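Local coordinates for protein DynF (Micromonospora chersina, PDB 6UBL) that is of unknown function but belongs to dynemicin biosynthesis and probably binds a hydrophobic ligand, with palmitic acid found inside its beta barrel, at residues A[75-79]-A[126-130]; A[85-90]-A[101-105]; A[175-181]-A[193-198]. All coordinates share one frame; numbering follows the deposited sequence. Where two conformers were deposited one is given.

From the N terminus, the chain first reaches residues 75-79, in the loop between strands 54-68 and 81-92, which residues 126-130 later meet, closing the long loop of interaction 1. Inside that loop lies interaction 2, where strand 81-92 turns back as a hairpin and 85-90 meets 101-105. Interaction 3 follows in series, joining 175-181 to 193-198 across a later hairpin. Interactions 2 and 3 are the closer pair, their nearest atoms about 7 Å apart, and both touch the bound palmitic acid, whereas interaction 1 lies about 14 Å from interaction 2 and about 15 Å from interaction 3 by nearest atoms. Strands 100-104 and 129-141, used by interactions 2 and 1, are neighbours in the beta framework.

Interaction 1 of 3, residues A[75-79]-A[126-130]; sequences EWADA and PSAKA
Lys-129 lays its aliphatic run across one face of the Trp-76 indole, headed the opposite way. The close packing is centred on Lys-129 CE, 3.8 Å from the centroid of the Trp-76 five-membered ring and 14° off its normal, a CH-pi contact. Lys-129 NZ stands over the same face in a cation-pi pair, 4.6 Å from that centroid. A bend at chi4 (-68°) brings Lys-129 NZ into weak bonds with Trp-76 O (2.8 Å), Ala-77 O and Ala-79 O; its strongest polar partner is Thr-116 OG1. A water that accepts from NZ and donates to Ala-79 O makes five partners for at most three protons, so the weak carbonyl bonds must share. Residues 76-78 have helical backbone angles and Ala-79 follows; the lysine joins this loop to the start of strand 129-141 in the beta barrel. At the indole edge, Trp-76 NE1 donates to Ser-127 O at 2.9 Å, fairly straight at 156°, approaching from above the carbonyl plane. A leucine in place of Trp-76 would probably leave Ser-127 O without this donor and the lysine chain without its flat cover. Packing is looser at exposed Ala-77 and Ser-127, where Ser-127 CB lies 4.0 Å from Trp-76 NE1.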
loop_
_atom_site.group_PDB
_atom_site.type_symbol
_atom_site.label_atom_id
_atom_site.label_comp_id
_atom_site.label_asym_id
_atom_site.label_seq_id
_atom_site.Cartn_x
_atom_site.Cartn_y
_atom_site.Cartn_z
ATOM N N GLU A 75 23.960 0.933 18.827
ATOM C CA GLU A 75 24.827 1.520 17.815
ATOM C C GLU A 75 23.986 1.907 16.606
ATOM O O GLU A 75 23.272 1.067 16.050
ATOM C CB GLU A 75 25.894 0.517 17.389
ATOM C CG GLU A 75 26.546 -0.209 18.550
ATOM C CD GLU A 75 27.576 0.626 19.275
ATOM O OE1 GLU A 75 27.981 1.681 18.744
ATOM O OE2 GLU A 75 27.960 0.238 20.398
ATOM N N TRP A 76 24.104 3.165 16.180
ATOM C CA TRP A 76 23.251 3.687 15.113
ATOM C C TRP A 76 23.273 2.805 13.868
ATOM O O TRP A 76 22.220 2.481 13.311
ATOM C CB TRP A 76 23.659 5.126 14.771
ATOM C CG TRP A 76 22.903 5.737 13.623
ATOM C CD1 TRP A 76 23.290 5.769 12.312
ATOM C CD2 TRP A 76 21.631 6.405 13.678
ATOM N NE1 TRP A 76 22.343 6.419 11.552
ATOM C CE2 TRP A 76 21.318 6.820 12.364
ATOM C CE3 TRP A 76 20.736 6.698 14.706
ATOM C CZ2 TRP A 76 20.146 7.498 12.054
ATOM C CZ3 TRP A 76 19.563 7.376 14.397
ATOM C CH2 TRP A 76 19.281 7.771 13.084
ATOM N N ALA A 77 24.464 2.414 13.404
ATOM C CA ALA A 77 24.557 1.767 12.096
ATOM C C ALA A 77 23.673 0.524 12.027
ATOM O O ALA A 77 23.086 0.228 10.981
ATOM C CB ALA A 77 26.015 1.435 11.773
ATOM N N ASP A 78 23.563 -0.211 13.136
ATOM C CA ASP A 78 22.801 -1.453 13.208
ATOM C C ASP A 78 21.370 -1.267 13.691
ATOM O O ASP A 78 20.586 -2.219 13.649
ATOM C CB ASP A 78 23.493 -2.420 14.173
ATOM C CG ASP A 78 24.848 -2.864 13.675
ATOM O OD1 ASP A 78 25.013 -2.968 12.444
ATOM O OD2 ASP A 78 25.753 -3.076 14.509
ATOM N N ALA A 79 21.019 -0.082 14.172
ATOM C CA ALA A 79 19.777 0.101 14.905
ATOM C C ALA A 79 18.565 0.103 13.983
ATOM O O ALA A 79 18.552 0.757 12.928
ATOM C CB ALA A 79 19.810 1.419 15.682
ATOM N N PRO A 126 25.523 10.097 4.933
ATOM C CA PRO A 126 26.045 8.734 5.076
ATOM C C PRO A 126 25.510 8.180 6.382
ATOM O O PRO A 126 25.479 8.886 7.392
ATOM C CB PRO A 126 27.565 8.935 5.131
ATOM C CG PRO A 126 27.798 10.243 4.398
ATOM C CD PRO A 126 26.596 11.092 4.728
ATOM N N SER A 127 24.992 6.955 6.339
ATOM C CA SER A 127 24.418 6.274 7.491
ATOM C C SER A 127 22.949 6.611 7.709
ATOM O O SER A 127 22.345 6.070 8.640
ATOM C CB SER A 127 25.186 6.532 8.799
ATOM O OG SER A 127 26.538 6.131 8.678
ATOM N N ALA A 128 22.376 7.555 6.969
ATOM C CA ALA A 128 20.995 7.937 7.226
ATOM C C ALA A 128 20.067 6.746 7.002
ATOM O O ALA A 128 20.345 5.840 6.218
ATOM C CB ALA A 128 20.571 9.081 6.301
ATOM N N LYS A 129 18.933 6.779 7.672
ATOM C CA LYS A 129 17.978 5.691 7.600
ATOM C C LYS A 129 16.740 6.102 6.822
ATOM O O LYS A 129 16.593 7.250 6.380
ATOM C CB LYS A 129 17.653 5.181 9.007
ATOM C CG LYS A 129 18.895 4.578 9.651
ATOM C CD LYS A 129 18.597 3.892 10.971
ATOM C CE LYS A 129 19.875 3.438 11.683
ATOM N NZ LYS A 129 20.601 2.328 10.994
ATOM N N ALA A 130 15.876 5.114 6.599
ATOM C CA ALA A 130 14.625 5.309 5.886
ATOM C C ALA A 130 13.492 4.949 6.828
ATOM O O ALA A 130 13.527 3.910 7.490
ATOM C CB ALA A 130 14.577 4.421 4.650
HETATM O O HOH W 1 19.043 -0.099 10.341
#

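Interaction 2 of 3, residues A[85-90]-A[101-105]; sequences LIEMKM and TVTLN
Met-90 and Val-102 form the antiparallel hydrogen-bonded pair that joins the two strands. Val-102 N donates to Met-90 O at 2.8 Å with an angle of 171°, and Met-90 N returns a bond to Val-102 O at 3.0 Å. CA-H...O contacts from Lys-89 CA to Val-102 O and from Thr-101 CA to Met-90 O flank the pair.

Beyond this single bridged pair, a water takes over. It accepts from Met-88 N at 3.0 Å and from Leu-104 N at 3.1 Å, bridging two amides that meet no carbonyl across the pair. The nearest-CA register slips by one residue there, from Met-90 with Val-102 to Met-88 with Thr-103. Just before Met-88, Ile-86 and Glu-87 both face Arg-65 of strand 54-68, a classic beta bulge, and Glu-87 OE1 makes a salt bridge to Arg-65 NH1.

The apolar contacts gather on the face that carries Met-88 and Val-102. Leu-104 CG lies anti to its carbonyl carbon (chi1 -62°), and Leu-104 CD2 packs on the Leu-85 side chain, 3.7 Å from Leu-85 CD2. Its other methyl, Leu-104 CD1, lies against the backbone at Leu-85 O (3.2 Å), Ile-86 C and Glu-87 N, a tight fit and not a hydrogen bond. In the conformer given, one of two deposited, the Met-88 chain bends at chi3 and sets its CE 3.5 Å from Val-102 CG1.

Met-88 and Val-102 also touch the bound palmitic acid, so this methyl-lined side of the hairpin forms part of the ligand's apolar surroundings. The chemistry separates two tasks: the amides of Met-90 and Val-102 are taken up by direct bonds and those of Met-88 and Leu-104 by a shared water, while the hydrocarbon surface is consistent with holding an acyl chain.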
loop_
_atom_site.group_PDB
_atom_site.type_symbol
_atom_site.label_atom_id
_atom_site.label_comp_id
_atom_site.label_asym_id
_atom_site.label_seq_id
_atom_site.Cartn_x
_atom_site.Cartn_y
_atom_site.Cartn_z
ATOM N N LEU A 85 1.617 4.238 14.794
ATOM C CA LEU A 85 0.917 5.514 14.897
ATOM C C LEU A 85 -0.342 5.242 15.713
ATOM O O LEU A 85 -1.234 4.521 15.262
ATOM C CB LEU A 85 0.588 6.035 13.502
ATOM C CG LEU A 85 -0.233 7.305 13.366
ATOM C CD1 LEU A 85 0.426 8.453 14.099
ATOM C CD2 LEU A 85 -0.422 7.641 11.887
ATOM N N ILE A 86 -0.401 5.784 16.931
ATOM C CA ILE A 86 -1.459 5.416 17.870
ATOM C C ILE A 86 -2.560 6.461 18.023
ATOM O O ILE A 86 -3.642 6.129 18.543
ATOM C CB ILE A 86 -0.921 5.008 19.258
ATOM C CG1 ILE A 86 -0.264 6.194 19.980
ATOM C CG2 ILE A 86 0.065 3.859 19.142
ATOM C CD1 ILE A 86 0.183 5.858 21.409
ATOM N N GLU A 87 -2.324 7.697 17.593
ATOM C CA GLU A 87 -3.362 8.712 17.659
ATOM C C GLU A 87 -2.942 9.839 16.728
ATOM O O GLU A 87 -1.744 10.099 16.561
ATOM C CB GLU A 87 -3.521 9.275 19.085
ATOM C CG GLU A 87 -4.840 10.013 19.306
ATOM C CD GLU A 87 -5.036 10.464 20.740
ATOM O OE1 GLU A 87 -4.079 10.377 21.533
ATOM O OE2 GLU A 87 -6.167 10.884 21.087
ATOM N N MET A 88 -3.930 10.471 16.093
ATOM C CA MET A 88 -3.683 11.573 15.176
ATOM C C MET A 88 -4.850 12.546 15.241
ATOM O O MET A 88 -5.980 12.167 15.572
ATOM C CB MET A 88 -3.549 11.071 13.735
ATOM C CG MET A 88 -3.263 12.138 12.688
ATOM S SD MET A 88 -2.869 11.338 11.121
ATOM C CE MET A 88 -4.401 10.520 10.713
ATOM N N LYS A 89 -4.559 13.806 14.935
ATOM C CA LYS A 89 -5.603 14.766 14.590
ATOM C C LYS A 89 -4.968 15.793 13.660
ATOM O O LYS A 89 -4.052 16.514 14.070
ATOM C CB LYS A 89 -6.197 15.463 15.819
ATOM C CG LYS A 89 -7.368 16.382 15.454
ATOM C CD LYS A 89 -8.106 16.953 16.664
ATOM C CE LYS A 89 -9.442 17.591 16.255
ATOM N NZ LYS A 89 -10.272 18.024 17.417
ATOM N N MET A 90 -5.428 15.852 12.414
ATOM C CA MET A 90 -5.036 16.921 11.508
ATOM C C MET A 90 -6.291 17.580 10.961
ATOM O O MET A 90 -7.278 16.903 10.664
ATOM C CB MET A 90 -4.189 16.398 10.365
ATOM C CG MET A 90 -2.896 15.779 10.830
ATOM S SD MET A 90 -1.871 15.229 9.478
ATOM C CE MET A 90 -1.162 16.796 8.978
ATOM N N THR A 101 -11.307 16.761 8.924
ATOM C CA THR A 101 -10.567 16.303 10.091
ATOM C C THR A 101 -10.121 14.870 9.854
ATOM O O THR A 101 -10.946 14.005 9.532
ATOM C CB THR A 101 -11.435 16.400 11.356
ATOM O OG1 THR A 101 -11.848 17.746 11.552
ATOM C CG2 THR A 101 -10.642 15.931 12.577
ATOM N N VAL A 102 -8.819 14.631 10.003
ATOM C CA VAL A 102 -8.219 13.332 9.739
ATOM C C VAL A 102 -7.765 12.724 11.055
ATOM O O VAL A 102 -7.008 13.345 11.808
ATOM C CB VAL A 102 -7.063 13.444 8.734
ATOM C CG1 VAL A 102 -6.548 12.065 8.372
ATOM C CG2 VAL A 102 -7.508 14.186 7.481
ATOM N N THR A 103 -8.246 11.514 11.332
ATOM C CA THR A 103 -7.908 10.761 12.531
ATOM C C THR A 103 -7.609 9.328 12.108
ATOM O O THR A 103 -7.677 8.987 10.925
ATOM C CB THR A 103 -9.067 10.817 13.525
ATOM O OG1 THR A 103 -10.244 10.302 12.903
ATOM C CG2 THR A 103 -9.327 12.258 13.972
ATOM N N LEU A 104 -7.276 8.478 13.070
ATOM C CA LEU A 104 -7.027 7.079 12.758
ATOM C C LEU A 104 -8.310 6.254 12.740
ATOM O O LEU A 104 -9.233 6.467 13.530
ATOM C CB LEU A 104 -6.072 6.456 13.780
ATOM C CG LEU A 104 -4.676 7.058 13.850
ATOM C CD1 LEU A 104 -3.887 6.294 14.917
ATOM C CD2 LEU A 104 -3.967 7.021 12.520
ATOM N N ASN A 105 -8.334 5.277 11.845
ATOM C CA ASN A 105 -9.388 4.268 11.838
ATOM C C ASN A 105 -9.127 3.290 12.979
ATOM O O ASN A 105 -8.098 2.604 12.966
ATOM C CB ASN A 105 -9.365 3.525 10.511
ATOM C CG ASN A 105 -10.510 2.542 10.368
ATOM O OD1 ASN A 105 -11.112 2.117 11.353
ATOM N ND2 ASN A 105 -10.805 2.159 9.128
HETATM O O HOH W 2 -6.663 9.160 16.040
#

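Interaction 3 of 3, residues A[175-181]-A[193-198]; sequences IYRMMPL and AYLTSL
Met-178 runs alongside Tyr-194. Its CB lies 4.0 Å from Tyr-194 CD2. The first torsion (chi1 69°) puts CG between the backbone N and the carbonyl carbon, and Met-178 CG still lies 4.2 Å from Tyr-194 CD2. Met-178 SD then comes to 4.7 Å from the centroid of the Tyr-194 ring, 32° off its normal, an oblique Met-aromatic contact. The bend at chi3 carries CE away from the segment, and the side chain also packs on Arg-132 of the second subunit.

Pro-180 approaches the ring obliquely from the other side of its plane, its CA 3.6 Å from Tyr-194 CD2. Beneath these side chains runs the backbone ladder: Met-179 N donates to Leu-195 O and Leu-195 N to Met-179 O, and Leu-181 N reaches Ala-193 O at 2.8 Å. The bond from Met-179 N is bent, 131° at the hydrogen. On the side of the sheet that carries Met-179, Leu-181 and Leu-195, Leu-181 CD1 sits 4.2 Å from Leu-195 CB. Ile-175, before the regular pairing begins, lies nearly perpendicular to the Leu-195 side chain and brings its CD1 to 3.6 Å from Leu-195 CD2.

Arg-177 turns away from the opposing strand and forms salt bridges with Asp-119, Glu-124 and Asp-159 of the second subunit. The arrangement is an antiparallel beta hairpin of the barrel, with Leu-198 touching the palmitic acid and residues 176-178 and 180 reaching the dimer interface.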
loop_
_atom_site.group_PDB
_atom_site.type_symbol
_atom_site.label_atom_id
_atom_site.label_comp_id
_atom_site.label_asym_id
_atom_site.label_seq_id
_atom_site.Cartn_x
_atom_site.Cartn_y
_atom_site.Cartn_z
ATOM N N ILE A 175 1.747 7.446 -3.323
ATOM C CA ILE A 175 0.490 7.168 -4.002
ATOM C C ILE A 175 0.765 7.216 -5.497
ATOM O O ILE A 175 1.165 8.263 -6.027
ATOM C CB ILE A 175 -0.582 8.202 -3.620
ATOM C CG1 ILE A 175 -0.857 8.120 -2.109
ATOM C CG2 ILE A 175 -1.833 7.983 -4.448
ATOM C CD1 ILE A 175 -1.481 9.376 -1.528
ATOM N N TYR A 176 0.560 6.095 -6.183
ATOM C CA TYR A 176 0.738 6.060 -7.635
ATOM C C TYR A 176 -0.609 6.388 -8.271
ATOM O O TYR A 176 -1.497 5.531 -8.357
ATOM C CB TYR A 176 1.338 4.740 -8.121
ATOM C CG TYR A 176 1.706 4.804 -9.578
ATOM C CD1 TYR A 176 2.810 5.544 -10.020
ATOM C CD2 TYR A 176 0.954 4.125 -10.548
ATOM C CE1 TYR A 176 3.129 5.619 -11.354
ATOM C CE2 TYR A 176 1.283 4.191 -11.880
ATOM C CZ TYR A 176 2.382 4.941 -12.298
ATOM O OH TYR A 176 2.708 5.011 -13.609
ATOM N N ARG A 177 -0.757 7.652 -8.688
ATOM C CA ARG A 177 -1.906 8.142 -9.440
ATOM C C ARG A 177 -3.171 8.313 -8.608
ATOM O O ARG A 177 -3.818 9.367 -8.697
ATOM C CB ARG A 177 -2.146 7.281 -10.675
ATOM C CG ARG A 177 -0.897 7.114 -11.514
ATOM C CD ARG A 177 -1.225 6.549 -12.871
ATOM N NE ARG A 177 -1.490 7.622 -13.825
ATOM C CZ ARG A 177 -1.674 7.437 -15.123
ATOM N NH1 ARG A 177 -1.673 6.204 -15.626
ATOM N NH2 ARG A 177 -1.900 8.472 -15.914
ATOM N N MET A 178 -3.533 7.318 -7.798
ATOM C CA MET A 178 -4.776 7.417 -7.046
ATOM C C MET A 178 -4.802 6.412 -5.897
ATOM O O MET A 178 -4.279 5.287 -6.005
ATOM C CB MET A 178 -5.994 7.206 -7.965
ATOM C CG MET A 178 -6.136 5.771 -8.489
ATOM S SD MET A 178 -7.378 5.486 -9.777
ATOM C CE MET A 178 -6.551 6.191 -11.202
ATOM N N MET A 179 -5.432 6.839 -4.795
ATOM C CA MET A 179 -5.687 6.010 -3.610
ATOM C C MET A 179 -7.184 6.089 -3.332
ATOM O O MET A 179 -7.696 7.194 -3.041
ATOM C CB MET A 179 -4.894 6.574 -2.418
ATOM C CG MET A 179 -5.542 6.400 -1.045
ATOM S SD MET A 179 -5.402 4.711 -0.422
ATOM C CE MET A 179 -3.622 4.500 -0.361
ATOM N N PRO A 180 -7.925 4.976 -3.373
ATOM C CA PRO A 180 -9.378 5.054 -3.162
ATOM C C PRO A 180 -9.751 5.443 -1.733
ATOM O O PRO A 180 -9.154 4.984 -0.760
ATOM C CB PRO A 180 -9.874 3.639 -3.494
ATOM C CG PRO A 180 -8.733 2.947 -4.186
ATOM C CD PRO A 180 -7.479 3.597 -3.662
ATOM N N LEU A 181 -10.756 6.306 -1.620
ATOM C CA LEU A 181 -11.376 6.679 -0.354
ATOM C C LEU A 181 -12.842 6.282 -0.377
ATOM O O LEU A 181 -13.565 6.632 -1.309
ATOM C CB LEU A 181 -11.218 8.174 -0.078
ATOM C CG LEU A 181 -9.767 8.659 0.001
ATOM C CD1 LEU A 181 -9.740 10.170 0.210
ATOM C CD2 LEU A 181 -8.984 7.948 1.100
ATOM N N ALA A 193 -14.116 9.250 -3.492
ATOM C CA ALA A 193 -13.072 10.182 -3.880
ATOM C C ALA A 193 -11.762 9.415 -3.907
ATOM O O ALA A 193 -11.680 8.267 -3.456
ATOM C CB ALA A 193 -12.995 11.364 -2.909
ATOM N N TYR A 194 -10.737 10.062 -4.453
ATOM C CA TYR A 194 -9.400 9.500 -4.476
ATOM C C TYR A 194 -8.421 10.532 -3.950
ATOM O O TYR A 194 -8.468 11.703 -4.337
ATOM C CB TYR A 194 -9.017 9.095 -5.910
ATOM C CG TYR A 194 -9.937 8.034 -6.473
ATOM C CD1 TYR A 194 -11.135 8.386 -7.077
ATOM C CD2 TYR A 194 -9.618 6.696 -6.374
ATOM C CE1 TYR A 194 -11.992 7.431 -7.582
ATOM C CE2 TYR A 194 -10.463 5.720 -6.875
ATOM C CZ TYR A 194 -11.640 6.088 -7.475
ATOM O OH TYR A 194 -12.485 5.120 -7.973
ATOM N N LEU A 195 -7.524 10.083 -3.083
ATOM C CA LEU A 195 -6.375 10.878 -2.682
ATOM C C LEU A 195 -5.320 10.674 -3.759
ATOM O O LEU A 195 -4.881 9.540 -4.004
ATOM C CB LEU A 195 -5.885 10.385 -1.328
ATOM C CG LEU A 195 -4.694 11.060 -0.645
ATOM C CD1 LEU A 195 -5.047 12.485 -0.273
ATOM C CD2 LEU A 195 -4.319 10.245 0.581
ATOM N N THR A 196 -4.945 11.757 -4.440
ATOM C CA THR A 196 -4.025 11.654 -5.569
ATOM C C THR A 196 -2.601 12.068 -5.225
ATOM O O THR A 196 -1.675 11.714 -5.967
ATOM C CB THR A 196 -4.520 12.487 -6.762
ATOM O OG1 THR A 196 -4.686 13.849 -6.376
ATOM C CG2 THR A 196 -5.840 11.929 -7.289
ATOM N N SER A 197 -2.403 12.857 -4.170
ATOM C CA SER A 197 -1.055 13.147 -3.705
ATOM C C SER A 197 -1.128 13.642 -2.272
ATOM O O SER A 197 -2.160 14.139 -1.822
ATOM C CB SER A 197 -0.343 14.171 -4.588
ATOM O OG SER A 197 -0.880 15.455 -4.389
ATOM N N LEU A 198 -0.006 13.511 -1.573
ATOM C CA LEU A 198 0.113 13.967 -0.197
ATOM C C LEU A 198 1.590 14.213 0.066
ATOM O O LEU A 198 2.423 13.347 -0.222
ATOM C CB LEU A 198 -0.440 12.906 0.757
ATOM C CG LEU A 198 -0.611 13.365 2.214
ATOM C CD1 LEU A 198 -1.692 12.585 2.921
ATOM C CD2 LEU A 198 0.724 13.214 2.931
HETATM O O HOH W 3 1.080 10.935 -5.495
#